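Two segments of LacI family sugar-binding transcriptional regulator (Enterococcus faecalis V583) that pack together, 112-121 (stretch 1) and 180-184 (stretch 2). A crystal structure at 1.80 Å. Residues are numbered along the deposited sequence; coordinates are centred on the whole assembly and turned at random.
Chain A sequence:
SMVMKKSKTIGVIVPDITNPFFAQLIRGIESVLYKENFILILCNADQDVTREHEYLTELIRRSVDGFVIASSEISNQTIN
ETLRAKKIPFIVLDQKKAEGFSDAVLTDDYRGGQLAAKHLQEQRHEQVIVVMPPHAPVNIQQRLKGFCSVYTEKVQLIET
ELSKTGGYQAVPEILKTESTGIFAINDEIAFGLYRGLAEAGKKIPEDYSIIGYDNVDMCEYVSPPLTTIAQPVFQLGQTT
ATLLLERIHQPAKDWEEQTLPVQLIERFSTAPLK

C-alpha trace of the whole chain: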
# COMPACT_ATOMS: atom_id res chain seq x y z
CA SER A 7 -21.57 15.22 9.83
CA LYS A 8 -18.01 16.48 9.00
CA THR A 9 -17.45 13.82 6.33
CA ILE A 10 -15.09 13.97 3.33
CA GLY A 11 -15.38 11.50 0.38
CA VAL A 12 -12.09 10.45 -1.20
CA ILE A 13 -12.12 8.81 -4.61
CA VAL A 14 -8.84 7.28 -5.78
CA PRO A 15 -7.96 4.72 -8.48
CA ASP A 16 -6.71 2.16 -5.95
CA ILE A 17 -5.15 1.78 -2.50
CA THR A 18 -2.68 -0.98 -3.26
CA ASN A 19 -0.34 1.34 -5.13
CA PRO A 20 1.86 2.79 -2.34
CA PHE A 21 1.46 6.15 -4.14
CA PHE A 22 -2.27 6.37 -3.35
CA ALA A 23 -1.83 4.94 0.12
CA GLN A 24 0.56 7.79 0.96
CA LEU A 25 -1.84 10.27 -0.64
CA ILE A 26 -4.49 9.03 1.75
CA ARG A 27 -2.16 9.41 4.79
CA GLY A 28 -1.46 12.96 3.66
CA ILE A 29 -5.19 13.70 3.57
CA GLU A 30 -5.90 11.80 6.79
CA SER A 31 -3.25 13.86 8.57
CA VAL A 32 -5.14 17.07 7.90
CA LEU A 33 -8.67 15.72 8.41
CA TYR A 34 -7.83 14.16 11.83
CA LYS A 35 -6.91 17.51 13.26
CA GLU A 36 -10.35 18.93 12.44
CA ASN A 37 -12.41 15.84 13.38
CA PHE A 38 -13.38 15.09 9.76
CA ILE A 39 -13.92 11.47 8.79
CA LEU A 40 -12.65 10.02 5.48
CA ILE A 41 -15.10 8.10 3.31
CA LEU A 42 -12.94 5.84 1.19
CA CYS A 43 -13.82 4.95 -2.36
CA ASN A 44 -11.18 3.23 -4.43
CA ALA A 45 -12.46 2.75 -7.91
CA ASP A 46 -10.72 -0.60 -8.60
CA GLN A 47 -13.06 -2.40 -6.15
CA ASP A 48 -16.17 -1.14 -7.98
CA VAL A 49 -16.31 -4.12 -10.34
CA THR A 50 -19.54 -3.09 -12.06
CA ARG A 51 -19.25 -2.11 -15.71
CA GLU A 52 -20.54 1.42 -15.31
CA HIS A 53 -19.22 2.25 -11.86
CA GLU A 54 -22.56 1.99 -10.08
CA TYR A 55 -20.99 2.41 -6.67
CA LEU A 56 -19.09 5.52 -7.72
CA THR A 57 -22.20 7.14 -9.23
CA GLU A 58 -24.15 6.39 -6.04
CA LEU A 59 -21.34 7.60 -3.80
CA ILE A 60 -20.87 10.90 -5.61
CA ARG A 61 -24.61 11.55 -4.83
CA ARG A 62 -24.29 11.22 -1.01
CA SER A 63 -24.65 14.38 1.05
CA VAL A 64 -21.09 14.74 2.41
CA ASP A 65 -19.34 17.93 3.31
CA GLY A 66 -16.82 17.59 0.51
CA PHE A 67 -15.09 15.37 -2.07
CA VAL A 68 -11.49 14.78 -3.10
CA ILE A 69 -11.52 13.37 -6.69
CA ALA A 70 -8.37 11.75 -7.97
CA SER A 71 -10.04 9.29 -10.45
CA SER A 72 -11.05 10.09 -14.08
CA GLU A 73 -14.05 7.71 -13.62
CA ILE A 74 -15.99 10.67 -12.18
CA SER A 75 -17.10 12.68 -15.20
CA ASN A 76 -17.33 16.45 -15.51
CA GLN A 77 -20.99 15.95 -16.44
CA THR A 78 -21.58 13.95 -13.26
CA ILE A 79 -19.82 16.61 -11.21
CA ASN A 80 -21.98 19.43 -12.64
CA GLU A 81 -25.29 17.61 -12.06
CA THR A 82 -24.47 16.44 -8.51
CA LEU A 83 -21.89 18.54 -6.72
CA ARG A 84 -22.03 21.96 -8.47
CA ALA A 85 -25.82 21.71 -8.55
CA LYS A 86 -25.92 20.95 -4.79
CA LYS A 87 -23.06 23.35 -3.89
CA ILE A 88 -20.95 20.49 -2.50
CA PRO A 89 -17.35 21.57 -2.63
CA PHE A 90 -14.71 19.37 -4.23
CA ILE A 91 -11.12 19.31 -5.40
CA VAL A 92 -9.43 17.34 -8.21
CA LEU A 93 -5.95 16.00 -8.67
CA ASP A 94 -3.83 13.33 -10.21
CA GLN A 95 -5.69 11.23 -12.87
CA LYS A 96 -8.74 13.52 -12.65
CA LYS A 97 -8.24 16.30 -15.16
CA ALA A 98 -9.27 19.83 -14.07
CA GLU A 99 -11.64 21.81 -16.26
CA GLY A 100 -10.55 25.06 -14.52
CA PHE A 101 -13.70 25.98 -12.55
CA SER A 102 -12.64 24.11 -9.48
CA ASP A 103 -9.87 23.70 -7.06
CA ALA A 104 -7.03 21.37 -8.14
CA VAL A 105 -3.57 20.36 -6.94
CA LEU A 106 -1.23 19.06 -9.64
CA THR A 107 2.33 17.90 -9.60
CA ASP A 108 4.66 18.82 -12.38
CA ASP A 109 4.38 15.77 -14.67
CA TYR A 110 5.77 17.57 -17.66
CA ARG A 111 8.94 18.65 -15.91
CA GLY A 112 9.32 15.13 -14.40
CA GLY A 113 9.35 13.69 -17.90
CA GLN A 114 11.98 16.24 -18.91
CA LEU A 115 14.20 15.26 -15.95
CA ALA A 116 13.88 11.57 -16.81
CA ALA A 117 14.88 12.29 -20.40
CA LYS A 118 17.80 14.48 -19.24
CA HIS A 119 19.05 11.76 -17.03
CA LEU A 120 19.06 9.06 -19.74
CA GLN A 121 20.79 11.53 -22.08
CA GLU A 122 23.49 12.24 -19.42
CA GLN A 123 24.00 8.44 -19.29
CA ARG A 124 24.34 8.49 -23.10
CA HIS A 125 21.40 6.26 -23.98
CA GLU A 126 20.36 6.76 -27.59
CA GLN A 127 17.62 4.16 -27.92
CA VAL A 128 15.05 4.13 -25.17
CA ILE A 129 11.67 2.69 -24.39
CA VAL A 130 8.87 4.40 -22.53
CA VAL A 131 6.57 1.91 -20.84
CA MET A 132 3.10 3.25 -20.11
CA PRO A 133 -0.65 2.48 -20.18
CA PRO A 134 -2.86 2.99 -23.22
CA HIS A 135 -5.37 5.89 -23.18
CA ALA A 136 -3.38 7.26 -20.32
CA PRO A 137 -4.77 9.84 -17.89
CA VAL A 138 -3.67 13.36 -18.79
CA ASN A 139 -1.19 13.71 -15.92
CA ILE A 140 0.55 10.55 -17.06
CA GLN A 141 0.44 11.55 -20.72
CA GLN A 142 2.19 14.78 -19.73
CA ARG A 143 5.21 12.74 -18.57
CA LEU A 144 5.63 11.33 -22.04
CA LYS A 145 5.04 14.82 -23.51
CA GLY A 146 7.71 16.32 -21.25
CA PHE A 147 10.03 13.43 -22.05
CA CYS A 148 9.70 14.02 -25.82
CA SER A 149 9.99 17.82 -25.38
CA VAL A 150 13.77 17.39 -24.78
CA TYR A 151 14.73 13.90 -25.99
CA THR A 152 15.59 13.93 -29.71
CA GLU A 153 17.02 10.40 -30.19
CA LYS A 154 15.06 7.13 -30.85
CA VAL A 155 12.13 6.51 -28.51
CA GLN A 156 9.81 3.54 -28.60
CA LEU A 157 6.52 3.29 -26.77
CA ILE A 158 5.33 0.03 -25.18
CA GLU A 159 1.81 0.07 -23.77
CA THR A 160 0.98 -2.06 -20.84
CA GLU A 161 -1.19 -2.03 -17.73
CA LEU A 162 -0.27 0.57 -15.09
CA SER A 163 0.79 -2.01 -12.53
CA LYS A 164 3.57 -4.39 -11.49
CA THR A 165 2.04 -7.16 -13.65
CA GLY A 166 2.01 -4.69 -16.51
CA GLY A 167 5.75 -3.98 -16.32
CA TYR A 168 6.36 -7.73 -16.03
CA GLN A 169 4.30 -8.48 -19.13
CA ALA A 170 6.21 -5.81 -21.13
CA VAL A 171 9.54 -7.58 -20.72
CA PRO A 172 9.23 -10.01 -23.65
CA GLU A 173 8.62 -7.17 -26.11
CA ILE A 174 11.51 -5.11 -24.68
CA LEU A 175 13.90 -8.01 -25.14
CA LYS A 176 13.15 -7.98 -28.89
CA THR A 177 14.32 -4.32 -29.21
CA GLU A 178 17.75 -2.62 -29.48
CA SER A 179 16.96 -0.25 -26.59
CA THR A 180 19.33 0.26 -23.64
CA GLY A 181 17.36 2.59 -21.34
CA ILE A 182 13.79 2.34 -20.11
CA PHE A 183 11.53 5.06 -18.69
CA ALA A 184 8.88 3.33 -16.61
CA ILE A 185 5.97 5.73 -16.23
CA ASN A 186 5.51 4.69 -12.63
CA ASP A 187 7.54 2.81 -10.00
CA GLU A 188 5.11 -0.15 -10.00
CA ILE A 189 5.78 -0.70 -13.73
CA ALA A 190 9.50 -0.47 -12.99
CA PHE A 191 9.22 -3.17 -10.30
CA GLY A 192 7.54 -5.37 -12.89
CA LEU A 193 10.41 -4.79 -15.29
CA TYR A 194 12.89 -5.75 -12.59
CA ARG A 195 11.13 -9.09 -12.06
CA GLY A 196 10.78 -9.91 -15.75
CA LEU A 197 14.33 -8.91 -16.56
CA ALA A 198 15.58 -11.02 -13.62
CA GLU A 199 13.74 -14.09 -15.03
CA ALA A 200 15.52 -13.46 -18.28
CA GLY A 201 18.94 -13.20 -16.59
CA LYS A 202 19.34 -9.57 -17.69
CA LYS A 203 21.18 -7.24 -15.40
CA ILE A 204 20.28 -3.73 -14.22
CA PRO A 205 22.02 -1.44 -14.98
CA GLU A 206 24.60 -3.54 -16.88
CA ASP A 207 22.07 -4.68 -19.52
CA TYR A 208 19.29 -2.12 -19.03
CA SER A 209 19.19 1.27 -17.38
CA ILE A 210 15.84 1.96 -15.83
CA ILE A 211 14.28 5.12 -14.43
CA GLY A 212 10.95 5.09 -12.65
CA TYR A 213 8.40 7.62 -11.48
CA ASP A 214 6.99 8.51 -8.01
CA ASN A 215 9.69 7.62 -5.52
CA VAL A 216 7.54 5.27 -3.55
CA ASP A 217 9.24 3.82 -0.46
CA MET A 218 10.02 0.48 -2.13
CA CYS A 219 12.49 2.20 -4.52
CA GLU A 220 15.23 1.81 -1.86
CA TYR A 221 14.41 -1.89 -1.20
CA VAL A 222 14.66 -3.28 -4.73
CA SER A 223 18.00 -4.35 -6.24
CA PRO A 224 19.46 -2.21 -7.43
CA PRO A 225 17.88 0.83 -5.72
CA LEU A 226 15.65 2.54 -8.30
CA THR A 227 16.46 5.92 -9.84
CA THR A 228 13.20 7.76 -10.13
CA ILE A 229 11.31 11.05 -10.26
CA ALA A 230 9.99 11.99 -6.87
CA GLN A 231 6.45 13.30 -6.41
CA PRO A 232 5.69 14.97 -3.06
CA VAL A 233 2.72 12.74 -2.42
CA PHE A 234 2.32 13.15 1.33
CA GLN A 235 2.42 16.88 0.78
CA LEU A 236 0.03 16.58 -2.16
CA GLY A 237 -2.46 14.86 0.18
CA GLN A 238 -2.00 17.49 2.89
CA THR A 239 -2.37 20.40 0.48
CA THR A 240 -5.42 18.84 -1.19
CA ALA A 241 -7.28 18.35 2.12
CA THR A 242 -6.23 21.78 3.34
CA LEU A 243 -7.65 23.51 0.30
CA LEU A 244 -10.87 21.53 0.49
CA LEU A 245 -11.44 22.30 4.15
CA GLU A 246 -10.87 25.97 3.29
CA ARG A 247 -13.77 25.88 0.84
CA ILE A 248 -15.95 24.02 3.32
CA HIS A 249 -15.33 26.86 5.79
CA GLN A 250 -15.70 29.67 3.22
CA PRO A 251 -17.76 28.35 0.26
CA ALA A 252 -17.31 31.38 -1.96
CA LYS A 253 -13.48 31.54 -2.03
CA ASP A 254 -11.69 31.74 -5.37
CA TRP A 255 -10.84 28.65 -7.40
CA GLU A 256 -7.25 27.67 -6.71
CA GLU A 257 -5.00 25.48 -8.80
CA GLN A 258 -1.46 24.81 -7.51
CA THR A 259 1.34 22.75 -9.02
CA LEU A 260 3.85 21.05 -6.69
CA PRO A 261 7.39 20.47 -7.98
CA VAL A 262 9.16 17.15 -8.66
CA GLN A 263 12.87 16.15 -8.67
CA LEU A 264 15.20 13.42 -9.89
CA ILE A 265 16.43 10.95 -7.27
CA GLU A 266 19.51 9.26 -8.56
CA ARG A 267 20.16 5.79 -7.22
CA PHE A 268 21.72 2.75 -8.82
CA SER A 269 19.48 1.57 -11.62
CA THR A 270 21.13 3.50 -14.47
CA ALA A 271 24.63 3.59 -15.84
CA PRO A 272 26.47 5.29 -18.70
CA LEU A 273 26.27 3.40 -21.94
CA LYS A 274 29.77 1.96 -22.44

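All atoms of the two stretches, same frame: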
# COMPACT_ATOMS: atom_id res chain seq x y z
N GLY A 112 8.79 16.47 -14.79
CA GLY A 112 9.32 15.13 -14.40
C GLY A 112 9.77 14.33 -15.62
O GLY A 112 10.79 13.67 -15.61
N GLY A 113 8.99 14.39 -16.70
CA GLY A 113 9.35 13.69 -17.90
C GLY A 113 10.61 14.25 -18.52
O GLY A 113 11.45 13.49 -19.01
N GLN A 114 10.75 15.58 -18.47
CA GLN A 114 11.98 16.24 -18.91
C GLN A 114 13.21 15.78 -18.11
O GLN A 114 14.24 15.52 -18.66
CB GLN A 114 11.83 17.75 -18.77
CG GLN A 114 10.93 18.35 -19.82
CD GLN A 114 10.99 19.87 -19.82
OE1 GLN A 114 11.26 20.50 -18.80
NE2 GLN A 114 10.73 20.47 -20.97
N LEU A 115 13.07 15.66 -16.79
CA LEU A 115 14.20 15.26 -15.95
C LEU A 115 14.62 13.83 -16.23
O LEU A 115 15.81 13.53 -16.22
CB LEU A 115 13.81 15.35 -14.49
CG LEU A 115 13.70 16.75 -13.93
CD1 LEU A 115 13.13 16.74 -12.51
CD2 LEU A 115 15.03 17.47 -13.97
N ALA A 116 13.63 12.98 -16.51
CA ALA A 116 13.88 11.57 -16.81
C ALA A 116 14.65 11.47 -18.12
O ALA A 116 15.68 10.80 -18.21
CB ALA A 116 12.55 10.80 -16.85
N ALA A 117 14.16 12.17 -19.14
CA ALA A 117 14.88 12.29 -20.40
C ALA A 117 16.31 12.82 -20.23
O ALA A 117 17.20 12.30 -20.87
CB ALA A 117 14.11 13.19 -21.34
N LYS A 118 16.51 13.83 -19.39
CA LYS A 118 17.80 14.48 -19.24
C LYS A 118 18.73 13.50 -18.61
O LYS A 118 19.89 13.43 -18.96
CB LYS A 118 17.75 15.71 -18.32
CG LYS A 118 17.29 17.01 -18.97
CD LYS A 118 17.54 18.17 -18.00
CE LYS A 118 16.74 19.41 -18.37
NZ LYS A 118 17.02 19.85 -19.76
N HIS A 119 18.22 12.75 -17.66
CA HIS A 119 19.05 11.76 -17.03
C HIS A 119 19.55 10.69 -17.99
O HIS A 119 20.75 10.36 -17.99
CB HIS A 119 18.30 11.11 -15.90
CG HIS A 119 19.11 10.11 -15.18
ND1 HIS A 119 20.20 10.45 -14.43
CD2 HIS A 119 19.05 8.75 -15.18
CE1 HIS A 119 20.76 9.36 -13.95
NE2 HIS A 119 20.10 8.32 -14.41
N LEU A 120 18.64 10.12 -18.80
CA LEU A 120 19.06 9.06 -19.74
C LEU A 120 20.02 9.61 -20.79
O LEU A 120 20.96 8.93 -21.20
CB LEU A 120 17.87 8.38 -20.41
CG LEU A 120 17.00 7.48 -19.49
CD1 LEU A 120 15.78 6.95 -20.20
CD2 LEU A 120 17.83 6.33 -18.91
N GLN A 121 19.81 10.85 -21.20
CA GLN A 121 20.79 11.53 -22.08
C GLN A 121 22.18 11.69 -21.41
O GLN A 121 23.19 11.42 -22.06
CB GLN A 121 20.22 12.91 -22.49
CG GLN A 121 20.79 13.54 -23.76
CD GLN A 121 20.12 14.87 -24.08
OE1 GLN A 121 19.04 15.18 -23.55
NE2 GLN A 121 20.75 15.66 -24.94
N THR A 180 18.39 0.42 -24.74
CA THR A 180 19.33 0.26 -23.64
C THR A 180 18.85 0.92 -22.35
O THR A 180 19.36 0.65 -21.28
CB THR A 180 20.69 0.85 -24.05
OG1 THR A 180 20.54 2.26 -24.35
CG2 THR A 180 21.20 0.12 -25.28
N GLY A 181 17.85 1.79 -22.46
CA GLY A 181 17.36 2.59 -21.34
C GLY A 181 15.85 2.53 -21.34
O GLY A 181 15.23 2.57 -22.37
N ILE A 182 15.23 2.48 -20.17
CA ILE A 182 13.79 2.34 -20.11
C ILE A 182 13.27 3.37 -19.15
O ILE A 182 13.78 3.47 -18.03
CB ILE A 182 13.34 0.94 -19.64
CG1 ILE A 182 13.97 -0.16 -20.49
CG2 ILE A 182 11.83 0.81 -19.61
CD1 ILE A 182 14.01 -1.50 -19.78
N PHE A 183 12.29 4.18 -19.59
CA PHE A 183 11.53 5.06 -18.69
C PHE A 183 10.22 4.38 -18.33
O PHE A 183 9.34 4.27 -19.18
CB PHE A 183 11.30 6.47 -19.34
CG PHE A 183 10.51 7.44 -18.52
CD1 PHE A 183 10.51 7.44 -17.13
CD2 PHE A 183 9.76 8.44 -19.18
CE1 PHE A 183 9.77 8.37 -16.41
CE2 PHE A 183 9.03 9.36 -18.47
CZ PHE A 183 9.03 9.35 -17.08
N ALA A 184 10.09 3.92 -17.08
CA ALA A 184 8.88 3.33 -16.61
C ALA A 184 8.01 4.45 -16.05
O ALA A 184 8.46 5.20 -15.20
CB ALA A 184 9.16 2.31 -15.53

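A helix lies along a strand here, and the contact is small, apolar and carried by very few residues. Stretch 1 is helical throughout, part of a longer helix, while residues 181-184 of stretch 2 form a strand. The two axes run nearly antiparallel, at 165°, and approach to 9.7 Å. Two pairs set the register: Ala-116 CA lies 7.2 Å from Phe-183 CA, and Leu-120 CA lies 6.9 Å from Gly-181 CA. Four residues of helix, about one turn, are thus matched to two residues of strand, so the side of the helix that faces the strand meets every second strand position.

Phe-183 covers the most surface. Its CA-to-CB bond points toward the helix, and with chi1 in t the ring lies beneath Ala-116. The methyl of Ala-116 sits over one face: CB is 3.8 Å from the centroid of the Phe-183 ring, 14° off the ring normal, a CH-pi contact, and its nearest ring atom is CE1 of Phe-183 at 3.7 Å from Ala-116 CB. A methyl is a good partner for an aromatic face because its weakly polarised C-H bonds meet the pi cloud while both surfaces are buried from water. One turn earlier in sequence, Gly-113 adds backbone to the same ring, its CA 4.4 Å from Phe-183 CE2; the ring meets this glycine obliquely.

Leu-120 is the second anchor, one turn beyond Ala-116. Its CA-to-CB bond points toward the strand, and in the mt rotamer it brings its methyls to the strand backbone: Leu-120 CD2 reaches 4.5 Å from Gly-181 CA, and Leu-120 CD1 lies 4.5 Å from both Ile-182 C and Phe-183 N. These are loose van der Waals contacts. Gly-181 leaves the space that Leu-120 approaches; a CB built there in ideal geometry would point toward the helix and fall 3.4 Å from Leu-120 CD2, which is tight. Between these two inward positions, Ile-182 points its CA-to-CB bond away, in keeping with the alternation of a strand, and offers the helix mainly backbone.

No hydrogen bond crosses the interface. The helix satisfies its own backbone, with Ala-116 N to Gly-112 O at 3.1 Å and Leu-120 N to Ala-116 O at 3.1 Å, so packing between the stretches rests on shape and burial, with 197 Å² covered in all. The rule to read is one of complementary sizes: small alanine over large phenylalanine, and large leucine over glycine.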